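Side-chain contacts in minor fimbrium subunit Mfa5 (Porphyromonas gingivalis ATCC 33277, PDB 6TO1), which serves as an accessory subunit of the minor fimbriae, filamentous pili that mediate biofilm formation and adhesion to host cells and other oral bacteria: residues A[155-160]-A[192-197]; A[211-216]-A[230-235]; A[384-387]-A[392-395]. One frame throughout, in Å; residues are numbered along the deposited sequence.

Contact 1. Residues A[155-160]-A[192-197]; sequences RFVKKM and AFLCQK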
loop_
_atom_site.group_PDB
_atom_site.type_symbol
_atom_site.label_atom_id
_atom_site.label_comp_id
_atom_site.label_asym_id
_atom_site.label_seq_id
_atom_site.Cartn_x
_atom_site.Cartn_y
_atom_site.Cartn_z
ATOM N N ARG A 155 -20.961 -18.080 -12.624
ATOM C CA ARG A 155 -20.987 -17.198 -11.470
ATOM C C ARG A 155 -19.587 -16.951 -10.933
ATOM O O ARG A 155 -19.265 -15.821 -10.548
ATOM C CB ARG A 155 -21.901 -17.773 -10.394
ATOM C CG ARG A 155 -22.045 -16.826 -9.207
ATOM C CD ARG A 155 -22.755 -17.481 -8.019
ATOM N NE ARG A 155 -22.480 -16.756 -6.776
ATOM C CZ ARG A 155 -23.320 -15.898 -6.202
ATOM N NH1 ARG A 155 -24.500 -15.647 -6.755
ATOM N NH2 ARG A 155 -22.977 -15.286 -5.075
ATOM N N PHE A 156 -18.747 -17.996 -10.888
ATOM C CA PHE A 156 -17.378 -17.837 -10.410
ATOM C C PHE A 156 -16.581 -16.908 -11.326
ATOM O O PHE A 156 -15.829 -16.044 -10.859
ATOM C CB PHE A 156 -16.668 -19.205 -10.329
ATOM C CG PHE A 156 -17.316 -20.194 -9.400
ATOM C CD1 PHE A 156 -18.100 -19.774 -8.338
ATOM C CD2 PHE A 156 -17.119 -21.551 -9.580
ATOM C CE1 PHE A 156 -18.682 -20.697 -7.485
ATOM C CE2 PHE A 156 -17.700 -22.480 -8.726
ATOM C CZ PHE A 156 -18.492 -22.056 -7.687
ATOM N N VAL A 157 -16.698 -17.108 -12.644
ATOM C CA VAL A 157 -15.994 -16.238 -13.585
ATOM C C VAL A 157 -16.361 -14.782 -13.332
ATOM O O VAL A 157 -15.493 -13.913 -13.211
ATOM C CB VAL A 157 -16.300 -16.652 -15.034
ATOM C CG1 VAL A 157 -15.873 -15.572 -15.995
ATOM C CG2 VAL A 157 -15.607 -17.995 -15.349
ATOM N N LYS A 158 -17.652 -14.499 -13.243
ATOM C CA LYS A 158 -18.098 -13.121 -13.074
ATOM C C LYS A 158 -17.702 -12.540 -11.729
ATOM O O LYS A 158 -17.429 -11.344 -11.636
ATOM C CB LYS A 158 -19.609 -13.064 -13.246
ATOM C CG LYS A 158 -20.058 -13.439 -14.644
ATOM C CD LYS A 158 -21.574 -13.503 -14.719
ATOM C CE LYS A 158 -22.059 -13.971 -16.076
ATOM N NZ LYS A 158 -23.517 -14.298 -16.038
ATOM N N LYS A 159 -17.668 -13.364 -10.682
ATOM C CA LYS A 159 -17.233 -12.905 -9.373
ATOM C C LYS A 159 -15.748 -12.575 -9.350
ATOM O O LYS A 159 -15.330 -11.593 -8.720
ATOM C CB LYS A 159 -17.583 -13.984 -8.341
ATOM C CG LYS A 159 -17.520 -13.534 -6.920
ATOM C CD LYS A 159 -17.839 -14.698 -6.002
ATOM C CE LYS A 159 -19.326 -14.811 -5.728
ATOM N NZ LYS A 159 -19.574 -15.909 -4.740
ATOM N N MET A 160 -14.926 -13.356 -10.038
ATOM C CA MET A 160 -13.490 -13.097 -10.030
ATOM C C MET A 160 -13.085 -12.050 -11.054
ATOM O O MET A 160 -12.023 -11.451 -10.904
ATOM C CB MET A 160 -12.762 -14.430 -10.223
ATOM C CG MET A 160 -12.921 -15.361 -8.997
ATOM S SD MET A 160 -11.827 -16.880 -9.273
ATOM C CE MET A 160 -12.409 -17.729 -10.226
ATOM N N ALA A 192 -17.162 -12.869 -21.237
ATOM C CA ALA A 192 -18.169 -13.395 -22.159
ATOM C C ALA A 192 -17.657 -14.624 -22.908
ATOM O O ALA A 192 -18.413 -15.567 -23.161
ATOM C CB ALA A 192 -18.586 -12.317 -23.163
ATOM N N PHE A 193 -16.390 -14.608 -23.306
ATOM C CA PHE A 193 -15.778 -15.759 -23.942
ATOM C C PHE A 193 -15.760 -16.952 -22.988
ATOM O O PHE A 193 -16.145 -18.060 -23.355
ATOM C CB PHE A 193 -14.357 -15.397 -24.391
ATOM C CG PHE A 193 -13.660 -16.489 -25.137
ATOM C CD1 PHE A 193 -13.892 -16.697 -26.482
ATOM C CD2 PHE A 193 -12.788 -17.342 -24.473
ATOM C CE1 PHE A 193 -13.263 -17.726 -27.149
ATOM C CE2 PHE A 193 -12.164 -18.367 -25.130
ATOM C CZ PHE A 193 -12.383 -18.560 -26.475
ATOM N N LEU A 194 -15.293 -16.741 -21.761
ATOM C CA LEU A 194 -15.223 -17.840 -20.807
ATOM C C LEU A 194 -16.603 -18.426 -20.543
ATOM O O LEU A 194 -16.780 -19.650 -20.532
ATOM C CB LEU A 194 -14.590 -17.333 -19.507
ATOM C CG LEU A 194 -13.083 -17.027 -19.515
ATOM C CD1 LEU A 194 -12.747 -16.211 -18.262
ATOM C CD2 LEU A 194 -12.256 -18.297 -19.604
ATOM N N CYS A 195 -17.611 -17.568 -20.367
ATOM C CA CYS A 195 -18.930 -18.076 -20.016
ATOM C C CYS A 195 -19.558 -18.819 -21.176
ATOM O O CYS A 195 -20.288 -19.791 -20.964
ATOM C CB CYS A 195 -19.828 -16.935 -19.542
ATOM S SG CYS A 195 -19.375 -16.310 -17.890
ATOM N N GLN A 196 -19.262 -18.401 -22.404
ATOM C CA GLN A 196 -19.756 -19.108 -23.573
ATOM C C GLN A 196 -19.174 -20.514 -23.641
ATOM O O GLN A 196 -19.886 -21.474 -23.953
ATOM C CB GLN A 196 -19.423 -18.288 -24.821
ATOM C CG GLN A 196 -20.168 -18.708 -26.056
ATOM C CD GLN A 196 -19.592 -19.973 -26.646
ATOM O OE1 GLN A 196 -18.382 -20.069 -26.858
ATOM N NE2 GLN A 196 -20.449 -20.962 -26.897
ATOM N N LYS A 197 -17.888 -20.664 -23.321
ATOM C CA LYS A 197 -17.297 -21.997 -23.338
ATOM C C LYS A 197 -17.892 -22.881 -22.249
ATOM O O LYS A 197 -18.092 -24.084 -22.457
ATOM C CB LYS A 197 -15.785 -21.895 -23.184
ATOM C CG LYS A 197 -15.091 -21.190 -24.329
ATOM C CD LYS A 197 -15.221 -21.983 -25.603
ATOM C CE LYS A 197 -14.415 -21.348 -26.733
ATOM N NZ LYS A 197 -14.602 -22.106 -28.000
#

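Contact 2. Residues A[211-216]-A[230-235]; sequences GGLKMA and IILMSD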
loop_
_atom_site.group_PDB
_atom_site.type_symbol
_atom_site.label_atom_id
_atom_site.label_comp_id
_atom_site.label_asym_id
_atom_site.label_seq_id
_atom_site.Cartn_x
_atom_site.Cartn_y
_atom_site.Cartn_z
ATOM N N GLY A 211 -5.941 -36.054 -16.231
ATOM C CA GLY A 211 -5.667 -35.327 -17.467
ATOM C C GLY A 211 -6.109 -33.876 -17.409
ATOM O O GLY A 211 -5.407 -32.978 -17.897
ATOM N N GLY A 212 -7.276 -33.618 -16.813
ATOM C CA GLY A 212 -7.687 -32.249 -16.592
ATOM C C GLY A 212 -6.689 -31.485 -15.744
ATOM O O GLY A 212 -6.321 -30.354 -16.063
ATOM N N LEU A 213 -6.205 -32.108 -14.671
ATOM C CA LEU A 213 -5.236 -31.440 -13.817
ATOM C C LEU A 213 -3.892 -31.251 -14.514
ATOM O O LEU A 213 -3.228 -30.228 -14.316
ATOM C CB LEU A 213 -5.064 -32.229 -12.523
ATOM C CG LEU A 213 -6.260 -32.235 -11.602
ATOM C CD1 LEU A 213 -6.101 -33.229 -10.473
ATOM C CD2 LEU A 213 -6.520 -30.820 -11.020
ATOM N N LYS A 214 -3.463 -32.231 -15.322
ATOM C CA LYS A 214 -2.219 -32.087 -16.065
ATOM C C LYS A 214 -2.292 -30.923 -17.045
ATOM O O LYS A 214 -1.352 -30.132 -17.147
ATOM C CB LYS A 214 -1.891 -33.390 -16.795
ATOM C CG LYS A 214 -0.728 -33.278 -17.781
ATOM C CD LYS A 214 0.589 -32.937 -17.105
ATOM C CE LYS A 214 1.724 -32.802 -18.141
ATOM N NZ LYS A 214 3.063 -32.592 -17.500
ATOM N N MET A 215 -3.407 -30.784 -17.763
ATOM C CA MET A 215 -3.536 -29.633 -18.654
ATOM C C MET A 215 -3.506 -28.315 -17.880
ATOM O O MET A 215 -2.898 -27.329 -18.331
ATOM C CB MET A 215 -4.816 -29.751 -19.474
ATOM C CG MET A 215 -4.923 -28.620 -20.477
ATOM S SD MET A 215 -6.321 -28.822 -21.554
ATOM C CE MET A 215 -5.576 -29.923 -22.771
ATOM N N ALA A 216 -4.163 -28.273 -16.723
ATOM C CA ALA A 216 -4.085 -27.106 -15.856
ATOM C C ALA A 216 -2.645 -26.801 -15.444
ATOM O O ALA A 216 -2.240 -25.633 -15.408
ATOM C CB ALA A 216 -4.963 -27.333 -14.623
ATOM N N ILE A 230 -5.838 -23.488 -8.922
ATOM C CA ILE A 230 -6.579 -24.421 -9.765
ATOM C C ILE A 230 -7.875 -24.750 -9.050
ATOM O O ILE A 230 -7.857 -25.117 -7.870
ATOM C CB ILE A 230 -5.778 -25.699 -10.059
ATOM C CG1 ILE A 230 -4.517 -25.325 -10.829
ATOM C CG2 ILE A 230 -6.642 -26.732 -10.774
ATOM C CD1 ILE A 230 -3.513 -26.494 -10.979
ATOM N N ILE A 231 -8.995 -24.607 -9.758
ATOM C CA ILE A 231 -10.310 -24.953 -9.228
ATOM C C ILE A 231 -10.845 -26.151 -10.008
ATOM O O ILE A 231 -11.141 -26.032 -11.198
ATOM C CB ILE A 231 -11.298 -23.771 -9.326
ATOM C CG1 ILE A 231 -10.790 -22.560 -8.559
ATOM C CG2 ILE A 231 -12.713 -24.198 -8.863
ATOM C CD1 ILE A 231 -11.503 -21.226 -8.993
ATOM N N LEU A 232 -11.044 -27.280 -9.326
ATOM C CA LEU A 232 -11.565 -28.487 -9.951
ATOM C C LEU A 232 -13.016 -28.677 -9.555
ATOM O O LEU A 232 -13.338 -28.746 -8.370
ATOM C CB LEU A 232 -10.745 -29.717 -9.536
ATOM C CG LEU A 232 -11.207 -31.075 -10.008
ATOM C CD1 LEU A 232 -11.128 -31.218 -11.521
ATOM C CD2 LEU A 232 -10.358 -32.149 -9.284
ATOM N N MET A 233 -13.880 -28.794 -10.551
ATOM C CA MET A 233 -15.315 -28.955 -10.376
ATOM C C MET A 233 -15.675 -30.326 -10.926
ATOM O O MET A 233 -15.654 -30.538 -12.146
ATOM C CB MET A 233 -16.065 -27.837 -11.110
ATOM C CG MET A 233 -15.814 -26.476 -10.477
ATOM S SD MET A 233 -15.938 -25.050 -11.578
ATOM C CE MET A 233 -17.628 -25.228 -12.136
ATOM N N SER A 234 -15.984 -31.267 -10.045
ATOM C CA SER A 234 -16.130 -32.647 -10.478
ATOM C C SER A 234 -17.106 -33.358 -9.558
ATOM O O SER A 234 -17.289 -32.963 -8.409
ATOM C CB SER A 234 -14.763 -33.352 -10.483
ATOM O OG SER A 234 -14.932 -34.740 -10.731
ATOM N N ASP A 235 -17.717 -34.441 -10.053
ATOM C CA ASP A 235 -18.468 -35.225 -9.077
ATOM C C ASP A 235 -17.572 -36.171 -8.289
ATOM O O ASP A 235 -18.058 -36.809 -7.351
ATOM C CB ASP A 235 -19.633 -35.993 -9.705
ATOM C CG ASP A 235 -19.212 -37.033 -10.713
ATOM O OD1 ASP A 235 -18.114 -37.653 -10.582
ATOM O OD2 ASP A 235 -20.017 -37.240 -11.659
#

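Contact 3. Residues A[384-387]-A[392-395]; sequences HFFT and NLAA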
loop_
_atom_site.group_PDB
_atom_site.type_symbol
_atom_site.label_atom_id
_atom_site.label_comp_id
_atom_site.label_asym_id
_atom_site.label_seq_id
_atom_site.Cartn_x
_atom_site.Cartn_y
_atom_site.Cartn_z
ATOM N N HIS A 384 -10.267 -26.611 1.605
ATOM C CA HIS A 384 -10.360 -26.155 0.226
ATOM C C HIS A 384 -11.237 -27.063 -0.635
ATOM O O HIS A 384 -11.254 -26.916 -1.865
ATOM C CB HIS A 384 -8.967 -26.046 -0.398
ATOM C CG HIS A 384 -8.201 -24.842 0.044
ATOM N ND1 HIS A 384 -7.724 -24.693 1.331
ATOM C CD2 HIS A 384 -7.828 -23.731 -0.627
ATOM C CE1 HIS A 384 -7.076 -23.550 1.425
ATOM N NE2 HIS A 384 -7.132 -22.943 0.254
ATOM N N PHE A 385 -11.951 -27.994 -0.019
ATOM C CA PHE A 385 -13.008 -28.758 -0.656
ATOM C C PHE A 385 -14.350 -28.296 -0.107
ATOM O O PHE A 385 -14.477 -28.024 1.095
ATOM C CB PHE A 385 -12.849 -30.264 -0.376
ATOM C CG PHE A 385 -14.074 -31.052 -0.646
ATOM C CD1 PHE A 385 -14.394 -31.443 -1.932
ATOM C CD2 PHE A 385 -14.935 -31.410 0.388
ATOM C CE1 PHE A 385 -15.527 -32.183 -2.188
ATOM C CE2 PHE A 385 -16.086 -32.137 0.126
ATOM C CZ PHE A 385 -16.367 -32.536 -1.161
ATOM N N PHE A 386 -15.359 -28.229 -0.967
ATOM C CA PHE A 386 -16.730 -28.124 -0.485
ATOM C C PHE A 386 -17.688 -28.783 -1.464
ATOM O O PHE A 386 -17.389 -28.939 -2.648
ATOM C CB PHE A 386 -17.117 -26.656 -0.191
ATOM C CG PHE A 386 -17.052 -25.718 -1.373
ATOM C CD1 PHE A 386 -18.130 -25.605 -2.234
ATOM C CD2 PHE A 386 -15.941 -24.913 -1.586
ATOM C CE1 PHE A 386 -18.095 -24.729 -3.305
ATOM C CE2 PHE A 386 -15.896 -24.037 -2.668
ATOM C CZ PHE A 386 -16.985 -23.938 -3.506
ATOM N N THR A 387 -18.820 -29.230 -0.936
ATOM C CA THR A 387 -19.862 -29.792 -1.777
ATOM C C THR A 387 -20.632 -28.658 -2.442
ATOM O O THR A 387 -20.768 -27.569 -1.887
ATOM C CB THR A 387 -20.829 -30.660 -0.971
ATOM O OG1 THR A 387 -21.366 -29.870 0.094
ATOM C CG2 THR A 387 -20.107 -31.869 -0.387
ATOM N N ASN A 392 -23.054 -23.153 -0.481
ATOM C CA ASN A 392 -21.605 -23.137 -0.644
ATOM C C ASN A 392 -21.227 -22.461 -1.957
ATOM O O ASN A 392 -20.275 -21.673 -2.004
ATOM C CB ASN A 392 -21.050 -24.559 -0.581
ATOM C CG ASN A 392 -21.113 -25.150 0.809
ATOM O OD1 ASN A 392 -21.175 -24.433 1.805
ATOM N ND2 ASN A 392 -21.089 -26.463 0.883
ATOM N N LEU A 393 -21.966 -22.758 -3.026
ATOM C CA LEU A 393 -21.675 -22.172 -4.333
ATOM C C LEU A 393 -21.823 -20.658 -4.298
ATOM O O LEU A 393 -21.004 -19.931 -4.876
ATOM C CB LEU A 393 -22.600 -22.769 -5.390
ATOM C CG LEU A 393 -22.469 -24.258 -5.678
ATOM C CD1 LEU A 393 -23.572 -24.793 -6.563
ATOM C CD2 LEU A 393 -21.089 -24.543 -6.316
ATOM N N ALA A 394 -22.853 -20.158 -3.616
ATOM C CA ALA A 394 -23.091 -18.720 -3.613
ATOM C C ALA A 394 -21.976 -17.970 -2.899
ATOM O O ALA A 394 -21.649 -16.839 -3.276
ATOM C CB ALA A 394 -24.443 -18.421 -2.963
ATOM N N ALA A 395 -21.382 -18.575 -1.879
ATOM C CA ALA A 395 -20.380 -17.908 -1.069
ATOM C C ALA A 395 -18.964 -18.006 -1.626
ATOM O O ALA A 395 -18.080 -17.295 -1.144
ATOM C CB ALA A 395 -20.396 -18.487 0.350
#

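Contact 1. Residues A[155-160]-A[192-197]
No flat group enters the seam where V157 meets L194 and C195; the two rings nearby lie off it. The F193 ring carries K197 CG over one face, 4.1 Å above its plane and offset toward the rim, while the F156 ring meets F397 edge-to-face. The seam joins two neighbouring helices of the von Willebrand factor A domain, an alpha/beta fold of Rossmann type, and both helices lie over the same face of its central sheet. Their short segments run almost antiparallel, at 167° with axes 9.8 Å apart, and V157 and C195 form the nearest CA pair at 7.3 Å.

The closest approaches centre on one methyl, V157 CG1, which lies 3.9 Å from L194 CD1 and 4.0 Å from C195 SG. A chi1 of 166° sets this methyl opposite the backbone N, with CG2 beside the N and a little farther off, 4.3 Å from L194 CB. V157 and L194 approach at an oblique angle. No hydrogen bond spans the segments, so the join is apolar. Below it lies the sheet: V157 also rests on M130 of strand 126-133, and L194 on I172 and L174 of strand 170-177.

K158 closes the solvent side. Its bond to CB aims neither at helix 191-199 nor away from it, but the chain is extended beyond CG, and this reach carries CE to 4.0 Å from C195 SG.

Contact 2. Residues A[211-216]-A[230-235]
L213 lays one branch across two strand side chains: its CD2 is 4.1 Å from I230 CG2 and 4.4 Å from L232 CD2. The bond from its CA to CB runs to the side of the strand, so the contact depends on the torsions that follow. CG stands opposite the carbonyl carbon and a chi2 of 170° extends CD1 away from CA; the other branch, CD2, lies over the strand, between two residues that point to the same face.

I230 divides its two branches between two helix residues. Its chi1 of -62° puts CG2 opposite the backbone N, toward L213, while CG1 takes the place opposite the carbonyl carbon and leads CD1 to A216. The A216 methyl meets that CD1 at 4.0 Å. The short A216 side chain is consistent with the closer backbones here: the A216 and I230 CA atoms are 7.1 Å apart, against 8.0 Å for those of L213 and L232.

All four side chains are buried and apolar, and no hydrogen bond crosses between helix and strand. In the von Willebrand factor A fold this is a helix packed on the sheet just before the chain enters it as a central strand. The segments run nearly antiparallel, at 159°, with axes 10.0 Å apart. A216 also touches V129 and V131 of strand 126-133, and A351 of helix 340-353 covers I230.

The strand leads toward the bound magnesium, about 11 Å from the L232 side chain. Beyond L232, S234 OG is hydrogen-bonded to D133 OD2. D235 OD2 forms a salt bridge with R145 NH1 and bonds to S137 OG; S137, with S135 and T207, holds the magnesium, consistent with the metal-ion-dependent adhesion site (MIDAS) of this fold.

Contact 3. Residues A[384-387]-A[392-395]
The polar link is one hydrogen bond, from N392 ND2 to the backbone O of T387, 3.0 Å long and nearly straight, with an N-H...O angle of 162°. The acceptor lies in the amide plane of N392, whereas the donor is tilted from the carbonyl plane of T387. T387 OG1 stands beside the same ND2 at 3.5 Å.

The apolar contacts belong to F386. Its CD1 approaches N392 CB to 3.5 Å, obliquely to the ring, and the two side chains run alongside one another with opposed headings, ring and amide planes 69° apart. A chi1 of 61° sets CG between the backbone N and the carbonyl carbon, and the ring beyond it reaches the helix. L393 CD2 touches the ring edge near its plane, 4.3 Å from CE1.

Together these contacts fold the helical turn back onto an edge strand of the central sheet of the von Willebrand factor A-type domain. Strand 385-387 is hydrogen-bonded to strand 357-362 through F386, with T360 and G362, while F385 packs on helix 369-378. On the helix side, L393 rests against S148, S152 and F156 of helix 143-160.

Overall arrangement
From the N terminus, contact 1 comes first and closes a loop of 31 residues that holds strands 170-177 and 181-186. Contact 2 then closes 13 residues and contact 3 only 4. The three follow in series: none nests in or crosses another. They nevertheless meet on one sheet. Helix 143-160 of contact 1 packs against the face of strand 227-234 turned away from contact 2, with M160 CE 3.8 Å from I231 CD1. It also reaches contact 3, where K159 NZ lies 2.7 Å from A394 O, probably a hydrogen bond. Contacts 2 and 3 do not touch, their nearest atoms being about 7 Å apart.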